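Local structure of replicase polyprotein 1a (Avian infectious bronchitis virus, 3LD1) at residues 112-123 against 143-151; 201-212 against 224-232. The protein is a coronavirus polyprotein cleaved into several non-structural proteins, of which this structure holds part of nsp2, whose precise role remains unclear. The protein carries 3 engineered substitutions. All coordinates share one frame; numbering follows the deposited sequence.

Contact 1: 112-123 against 143-151. Engineered in segment 112-123: L120 (natural residue Gln).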
# COMPACT_ATOMS: atom_id res chain seq x y z
N VAL A 112 -24.08 -1.09 7.75
CA VAL A 112 -22.69 -0.82 8.05
C VAL A 112 -22.38 -1.36 9.40
O VAL A 112 -21.37 -2.06 9.56
CB VAL A 112 -22.30 0.70 7.97
CG1 VAL A 112 -20.74 0.94 8.27
CG2 VAL A 112 -22.56 1.22 6.59
N GLU A 113 -23.26 -1.11 10.37
CA GLU A 113 -22.85 -1.54 11.70
C GLU A 113 -22.86 -3.05 11.86
O GLU A 113 -21.97 -3.60 12.52
CB GLU A 113 -23.51 -0.75 12.84
CG GLU A 113 -24.67 -0.01 12.33
CD GLU A 113 -24.39 1.44 11.86
OE1 GLU A 113 -24.55 1.80 10.67
OE2 GLU A 113 -24.10 2.25 12.75
N THR A 114 -23.78 -3.76 11.21
CA THR A 114 -23.76 -5.19 11.36
C THR A 114 -22.53 -5.78 10.66
O THR A 114 -21.83 -6.70 11.19
CB THR A 114 -25.10 -5.88 10.93
OG1 THR A 114 -25.51 -5.50 9.57
CG2 THR A 114 -26.24 -5.51 12.02
N LEU A 115 -22.25 -5.18 9.50
CA LEU A 115 -21.11 -5.58 8.72
C LEU A 115 -19.84 -5.39 9.55
O LEU A 115 -19.00 -6.28 9.58
CB LEU A 115 -21.02 -4.72 7.50
CG LEU A 115 -21.59 -5.06 6.16
CD1 LEU A 115 -22.40 -6.19 6.21
CD2 LEU A 115 -22.36 -3.83 5.51
N ASP A 116 -19.70 -4.24 10.22
CA ASP A 116 -18.51 -4.00 11.05
C ASP A 116 -18.37 -4.95 12.25
O ASP A 116 -17.24 -5.36 12.59
CB ASP A 116 -18.45 -2.56 11.59
CG ASP A 116 -17.95 -1.60 10.56
OD1 ASP A 116 -17.51 -2.02 9.43
OD2 ASP A 116 -18.03 -0.39 10.87
N ALA A 117 -19.50 -5.27 12.84
CA ALA A 117 -19.51 -6.15 13.99
C ALA A 117 -19.22 -7.61 13.56
O ALA A 117 -18.42 -8.30 14.16
CB ALA A 117 -20.85 -6.03 14.80
N ARG A 118 -19.77 -8.05 12.46
CA ARG A 118 -19.41 -9.38 12.04
C ARG A 118 -17.92 -9.41 11.72
O ARG A 118 -17.29 -10.41 12.07
CB ARG A 118 -20.21 -9.80 10.81
CG ARG A 118 -19.67 -11.10 10.19
CD ARG A 118 -20.09 -12.31 11.01
NE ARG A 118 -19.32 -12.34 12.25
CZ ARG A 118 -19.43 -13.29 13.18
NH1 ARG A 118 -18.71 -13.25 14.28
NH2 ARG A 118 -20.28 -14.29 12.99
N ALA A 119 -17.38 -8.34 11.08
CA ALA A 119 -15.94 -8.26 10.71
C ALA A 119 -15.02 -8.34 11.91
O ALA A 119 -13.95 -8.90 11.85
CB ALA A 119 -15.63 -6.98 10.02
N LEU A 120 -15.39 -7.64 12.98
CA LEU A 120 -14.43 -7.30 14.00
C LEU A 120 -14.25 -8.57 14.82
O LEU A 120 -13.19 -8.88 15.34
CB LEU A 120 -15.05 -6.19 14.85
CG LEU A 120 -14.45 -5.93 16.25
CD1 LEU A 120 -12.99 -5.36 16.07
CD2 LEU A 120 -15.36 -5.03 17.07
N THR A 121 -15.33 -9.32 14.86
CA THR A 121 -15.53 -10.51 15.66
C THR A 121 -15.17 -11.82 14.92
O THR A 121 -15.05 -12.90 15.50
CB THR A 121 -17.02 -10.45 15.95
OG1 THR A 121 -17.17 -9.92 17.26
CG2 THR A 121 -17.68 -11.73 15.81
N LEU A 122 -15.00 -11.69 13.63
CA LEU A 122 -14.70 -12.77 12.75
C LEU A 122 -13.70 -13.87 13.22
O LEU A 122 -13.90 -15.07 13.00
CB LEU A 122 -14.26 -12.15 11.44
CG LEU A 122 -14.35 -13.12 10.31
CD1 LEU A 122 -15.79 -13.39 10.12
CD2 LEU A 122 -13.72 -12.51 9.06
N ASP A 123 -12.64 -13.47 13.87
CA ASP A 123 -11.65 -14.47 14.34
C ASP A 123 -12.22 -15.40 15.50
O ASP A 123 -11.64 -16.42 15.83
CB ASP A 123 -10.38 -13.74 14.81
CG ASP A 123 -10.68 -12.70 15.83
OD1 ASP A 123 -11.65 -11.94 15.63
OD2 ASP A 123 -10.02 -12.69 16.87
N SER A 143 -16.27 -11.05 0.92
CA SER A 143 -14.98 -10.37 0.86
C SER A 143 -15.11 -8.91 1.40
O SER A 143 -14.31 -8.47 2.25
CB SER A 143 -14.39 -10.41 -0.53
OG SER A 143 -15.38 -10.02 -1.49
N ALA A 144 -16.20 -8.21 1.02
CA ALA A 144 -16.29 -6.77 1.45
C ALA A 144 -16.38 -6.64 2.95
O ALA A 144 -15.76 -5.75 3.53
CB ALA A 144 -17.41 -6.07 0.82
N MET A 145 -17.10 -7.56 3.57
CA MET A 145 -17.25 -7.57 5.04
C MET A 145 -15.92 -7.91 5.64
O MET A 145 -15.43 -7.17 6.47
CB MET A 145 -18.34 -8.62 5.47
CG MET A 145 -18.55 -8.84 7.04
SD MET A 145 -17.21 -9.85 7.67
CE MET A 145 -17.47 -11.40 6.86
N ALA A 146 -15.31 -9.02 5.21
CA ALA A 146 -13.97 -9.46 5.79
C ALA A 146 -12.84 -8.46 5.63
O ALA A 146 -11.98 -8.34 6.53
CB ALA A 146 -13.52 -10.88 5.20
N MET A 147 -12.78 -7.82 4.46
CA MET A 147 -11.76 -6.82 4.22
C MET A 147 -11.83 -5.66 5.20
O MET A 147 -10.83 -4.97 5.40
CB MET A 147 -11.79 -6.29 2.79
CG MET A 147 -11.29 -7.27 1.73
SD MET A 147 -11.25 -6.51 0.08
CE MET A 147 -12.79 -6.94 -0.65
N ARG A 148 -12.99 -5.46 5.82
CA ARG A 148 -13.09 -4.36 6.72
C ARG A 148 -11.96 -4.41 7.72
O ARG A 148 -11.61 -3.39 8.22
CB ARG A 148 -14.51 -4.27 7.38
CG ARG A 148 -15.57 -3.92 6.32
CD ARG A 148 -16.99 -4.01 6.85
NE ARG A 148 -17.52 -2.67 6.99
CZ ARG A 148 -18.14 -2.03 6.02
NH1 ARG A 148 -18.35 -2.65 4.87
NH2 ARG A 148 -18.56 -0.82 6.23
N ARG A 149 -11.37 -5.59 7.96
CA ARG A 149 -10.42 -5.75 9.09
C ARG A 149 -9.09 -5.19 8.73
O ARG A 149 -8.27 -4.93 9.61
CB ARG A 149 -10.14 -7.21 9.44
CG ARG A 149 -11.30 -8.07 9.85
CD ARG A 149 -10.73 -9.50 10.24
NE ARG A 149 -11.25 -9.85 11.56
CZ ARG A 149 -10.54 -10.10 12.66
NH1 ARG A 149 -9.21 -10.17 12.66
NH2 ARG A 149 -11.20 -10.36 13.78
N LEU A 150 -8.85 -5.14 7.42
CA LEU A 150 -7.57 -4.72 6.86
C LEU A 150 -7.28 -3.21 6.96
O LEU A 150 -6.12 -2.81 6.96
CB LEU A 150 -7.45 -5.15 5.42
CG LEU A 150 -7.50 -6.65 5.18
CD1 LEU A 150 -7.52 -6.99 3.72
CD2 LEU A 150 -6.42 -7.36 5.88
N VAL A 151 -8.35 -2.41 7.12
CA VAL A 151 -8.25 -0.97 7.26
C VAL A 151 -7.45 -0.69 8.51
O VAL A 151 -6.37 -0.13 8.46
CB VAL A 151 -9.64 -0.38 7.33
CG1 VAL A 151 -9.55 1.12 7.50
CG2 VAL A 151 -10.45 -0.75 6.03
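R149 and R148, next to each other on helix 140-162, reach separate parts of segment 112-123, while M145 packs on a third side, against R118, A119 and L122. NE of R149 donates to O of A119 at 2.9 Å, lying nearly on the C=O axis (C=O...N angle 171°) and tilted a little from the guanidinium plane. Its NH2 forms a salt bridge with OD1 of D123 at 2.5 Å, the carboxylate and guanidinium planes steeply inclined to each other. These bonds fall on the last part of segment 112-123; A119 O also takes a weak backbone bond from L122 N, so two donors meet at this oxygen.

One turn towards the start of helix 112-121, NE of R148 meets OD1 of D116 at 2.5 Å in a hydrogen-bonded salt bridge at the guanidinium edge. L115 CB covers one face of the same group, and R148 as a whole sits as a knob among V112, L115, D116 and A119.

M145 starts with CG anti to its backbone N (chi1 176°) and then bends twice. This lays SD 3.7 Å from R118 CG and 4.0 Å from A119 CB and brings CE to L122 CD1 at 4.2 Å, while W108 adds its side chain to the same cluster. The small A119 fits an axis separation of 8.0 Å, at a crossing angle of -66°. Both cations engage a carboxylate through one oxygen, and R149 also holds a main-chain carbonyl; the chemistry therefore implies two charged anchors beside an apolar patch of M145, A119 and L122, with electrostatic attraction probably favouring the charged forms of D116 and D123.

Contact 2: 201-212 against 224-232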
# COMPACT_ATOMS: atom_id res chain seq x y z
N LEU A 201 -9.90 -3.14 -4.72
CA LEU A 201 -9.49 -3.07 -3.37
C LEU A 201 -8.75 -4.31 -2.94
O LEU A 201 -7.83 -4.25 -2.13
CB LEU A 201 -10.73 -2.91 -2.54
CG LEU A 201 -10.55 -2.47 -1.14
CD1 LEU A 201 -9.81 -1.13 -1.22
CD2 LEU A 201 -11.94 -2.32 -0.68
N LYS A 202 -9.14 -5.46 -3.45
CA LYS A 202 -8.28 -6.63 -3.22
C LYS A 202 -6.88 -6.36 -3.79
O LYS A 202 -5.87 -6.53 -3.11
CB LYS A 202 -8.85 -7.90 -3.89
CG LYS A 202 -10.25 -8.41 -3.41
CD LYS A 202 -10.76 -9.51 -4.39
CE LYS A 202 -11.98 -10.24 -3.77
NZ LYS A 202 -12.79 -10.87 -4.87
N MET A 203 -6.83 -5.90 -5.04
CA MET A 203 -5.55 -5.64 -5.68
C MET A 203 -4.74 -4.70 -4.80
O MET A 203 -3.58 -4.95 -4.50
CB MET A 203 -5.75 -5.12 -7.09
CG MET A 203 -4.39 -4.91 -7.79
SD MET A 203 -3.56 -3.38 -7.19
CE MET A 203 -3.71 -2.33 -8.63
N ALA A 204 -5.39 -3.66 -4.30
CA ALA A 204 -4.70 -2.68 -3.50
C ALA A 204 -4.29 -3.25 -2.16
O ALA A 204 -3.19 -2.90 -1.66
CB ALA A 204 -5.57 -1.44 -3.32
N PHE A 205 -5.10 -4.12 -1.56
CA PHE A 205 -4.67 -4.69 -0.23
C PHE A 205 -3.48 -5.69 -0.43
O PHE A 205 -2.68 -5.86 0.46
CB PHE A 205 -5.82 -5.35 0.57
CG PHE A 205 -6.75 -4.36 1.32
CD1 PHE A 205 -6.24 -3.38 2.16
CD2 PHE A 205 -8.11 -4.47 1.20
CE1 PHE A 205 -7.04 -2.49 2.78
CE2 PHE A 205 -8.95 -3.61 1.85
CZ PHE A 205 -8.42 -2.60 2.66
N ALA A 206 -3.41 -6.32 -1.60
CA ALA A 206 -2.28 -7.14 -1.99
C ALA A 206 -1.09 -6.22 -2.11
O ALA A 206 -0.00 -6.54 -1.64
CB ALA A 206 -2.56 -7.85 -3.37
N LYS A 207 -1.29 -5.03 -2.70
CA LYS A 207 -0.11 -4.26 -3.05
C LYS A 207 0.57 -3.85 -1.80
O LYS A 207 1.78 -3.65 -1.79
CB LYS A 207 -0.36 -3.08 -3.98
CG LYS A 207 0.96 -2.45 -4.50
CD LYS A 207 0.78 -1.39 -5.61
CE LYS A 207 2.09 -0.65 -5.97
NZ LYS A 207 1.78 0.60 -6.78
N CYS A 208 -0.17 -3.79 -0.72
CA CYS A 208 0.46 -3.33 0.43
C CYS A 208 0.39 -4.27 1.59
O CYS A 208 0.71 -3.90 2.72
CB CYS A 208 0.02 -1.94 0.72
SG CYS A 208 -1.62 -1.78 1.21
N ALA A 209 0.03 -5.52 1.29
CA ALA A 209 0.08 -6.55 2.31
C ALA A 209 1.45 -6.51 2.99
O ALA A 209 1.52 -6.56 4.24
CB ALA A 209 -0.12 -7.91 1.68
N LYS A 210 2.51 -6.40 2.17
CA LYS A 210 3.88 -6.79 2.57
C LYS A 210 4.56 -5.71 3.44
O LYS A 210 5.02 -6.00 4.52
CB LYS A 210 4.74 -7.09 1.32
CG LYS A 210 5.49 -8.44 1.35
CD LYS A 210 4.75 -9.50 0.51
CE LYS A 210 5.39 -10.93 0.66
NZ LYS A 210 4.41 -12.10 0.44
N SER A 211 4.62 -4.47 2.97
CA SER A 211 5.27 -3.38 3.74
C SER A 211 4.56 -2.11 3.36
O SER A 211 3.88 -2.05 2.32
CB SER A 211 6.69 -3.25 3.26
OG SER A 211 6.63 -3.34 1.83
N ILE A 212 4.73 -1.08 4.17
CA ILE A 212 4.31 0.27 3.78
C ILE A 212 5.56 1.14 3.84
O ILE A 212 6.19 1.21 4.90
CB ILE A 212 3.09 0.77 4.68
CG1 ILE A 212 1.76 0.60 3.95
CG2 ILE A 212 3.22 2.23 5.15
CD1 ILE A 212 1.28 -0.79 3.85
N ARG A 224 4.35 4.79 -1.12
CA ARG A 224 4.63 4.06 -2.36
C ARG A 224 3.50 3.09 -2.67
O ARG A 224 2.92 3.15 -3.74
CB ARG A 224 5.96 3.31 -2.23
CG ARG A 224 7.22 4.26 -2.28
CD ARG A 224 8.02 4.02 -3.58
NE ARG A 224 9.18 3.20 -3.26
CZ ARG A 224 10.41 3.68 -3.13
NH1 ARG A 224 10.64 5.01 -3.34
NH2 ARG A 224 11.40 2.86 -2.79
N GLU A 225 3.15 2.22 -1.72
CA GLU A 225 2.26 1.09 -2.02
C GLU A 225 0.83 1.42 -2.51
O GLU A 225 0.25 0.62 -3.22
CB GLU A 225 2.23 0.09 -0.88
CG GLU A 225 3.60 -0.53 -0.62
CD GLU A 225 4.52 0.36 0.20
OE1 GLU A 225 4.10 1.39 0.76
OE2 GLU A 225 5.68 -0.02 0.30
N PHE A 226 0.29 2.57 -2.16
CA PHE A 226 -0.99 3.02 -2.70
C PHE A 226 -0.87 3.58 -4.07
O PHE A 226 -1.90 3.93 -4.64
CB PHE A 226 -1.53 4.17 -1.89
CG PHE A 226 -1.73 3.85 -0.45
CD1 PHE A 226 -1.89 2.53 -0.04
CD2 PHE A 226 -1.77 4.87 0.51
CE1 PHE A 226 -2.10 2.21 1.34
CE2 PHE A 226 -1.98 4.57 1.89
CZ PHE A 226 -2.16 3.25 2.30
N ALA A 227 0.34 3.68 -4.60
CA ALA A 227 0.53 4.56 -5.73
C ALA A 227 -0.24 4.06 -6.92
O ALA A 227 -0.99 4.82 -7.48
CB ALA A 227 2.03 4.85 -6.08
N GLY A 228 -0.14 2.84 -7.38
CA GLY A 228 -0.98 2.63 -8.57
C GLY A 228 -2.21 1.81 -8.20
O GLY A 228 -2.32 0.70 -8.68
N THR A 229 -3.05 2.29 -7.28
CA THR A 229 -4.24 1.57 -6.85
C THR A 229 -5.36 2.54 -6.59
O THR A 229 -5.17 3.77 -6.56
CB THR A 229 -3.98 0.85 -5.53
OG1 THR A 229 -4.04 1.77 -4.42
CG2 THR A 229 -2.60 0.12 -5.59
N CYS A 230 -6.53 2.00 -6.36
CA CYS A 230 -7.62 2.85 -6.00
C CYS A 230 -7.35 3.52 -4.65
O CYS A 230 -8.15 4.28 -4.16
CB CYS A 230 -8.90 2.04 -5.95
SG CYS A 230 -8.96 0.84 -4.58
N LEU A 231 -6.25 3.21 -4.00
CA LEU A 231 -5.98 3.90 -2.78
C LEU A 231 -5.10 5.13 -3.06
O LEU A 231 -4.76 5.84 -2.11
CB LEU A 231 -5.33 2.98 -1.76
CG LEU A 231 -6.20 1.84 -1.22
CD1 LEU A 231 -5.51 0.94 -0.17
CD2 LEU A 231 -7.47 2.41 -0.60
N ALA A 232 -4.82 5.43 -4.32
CA ALA A 232 -3.96 6.62 -4.66
C ALA A 232 -4.53 7.87 -4.10
O ALA A 232 -3.82 8.85 -3.77
CB ALA A 232 -3.82 6.84 -6.18
O HOH W 1 -0.25 -0.62 -9.27
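K207 CD lies 3.2 Å from E225 O, and each residue rests against the other segment's backbone. CB of E225 packs on C208 CB at 3.4 Å; the chain then bends at chi2 (80°), setting the carboxylate against the backbone of S211 and I212, where OE1 comes 3.2 Å from I212 CA. K207 runs extended at roughly a right angle to E225, its CD also 3.7 Å from T229 CG2. Its NZ ends beside G228, and a water donating to G228 O at 2.5 Å is weakly bound to that ammonium.

A204 CB abuts T229 CB at 3.6 Å and also touches L231 CD1, while L201 CD1 reaches C230 SG. C208 SG approaches the F226 ring at its edge, 5.3 Å from the centroid and 82° off the normal, a sulfur-aromatic contact. The segments thus pack the end of helix 194-207 against the connection from strand 220-223 to helix 232-243, a helix-strand-strand-helix passage whose loop makes a type I beta turn at T229-A232.

Behind this shell, T229 OG1 is set by donating to F226 O from above the carbonyl plane; it also accepts from L231 N, a capping bond ahead of helix 232-243, though that N is less surely placed. T213 OG1 hydrogen-bonds E225 OE2, and backbone bonds between R224 and T213 fix the loop's start. I234 and N235 touch the F226 side chain.

From the N terminus, contact 1 comes first: segment 112-123 is followed by 19 residues, which include helix 128-134, before 143-151 returns along helix 140-162 and closes the loop. Contact 2 opens only afterwards, in the last turns of helix 194-207, and the hairpin strands 214-217 and 220-223 bring the chain back through 224-232. The two loops are therefore in series, neither nested nor crossed. Their centres lie 19 Å apart, yet they touch through helices 140-162 and 194-207: F205 packs on L150 and M147, and K202 on M147 and S143. Together they tie helix 112-121, through these two helices, to the approach to helix 232-243.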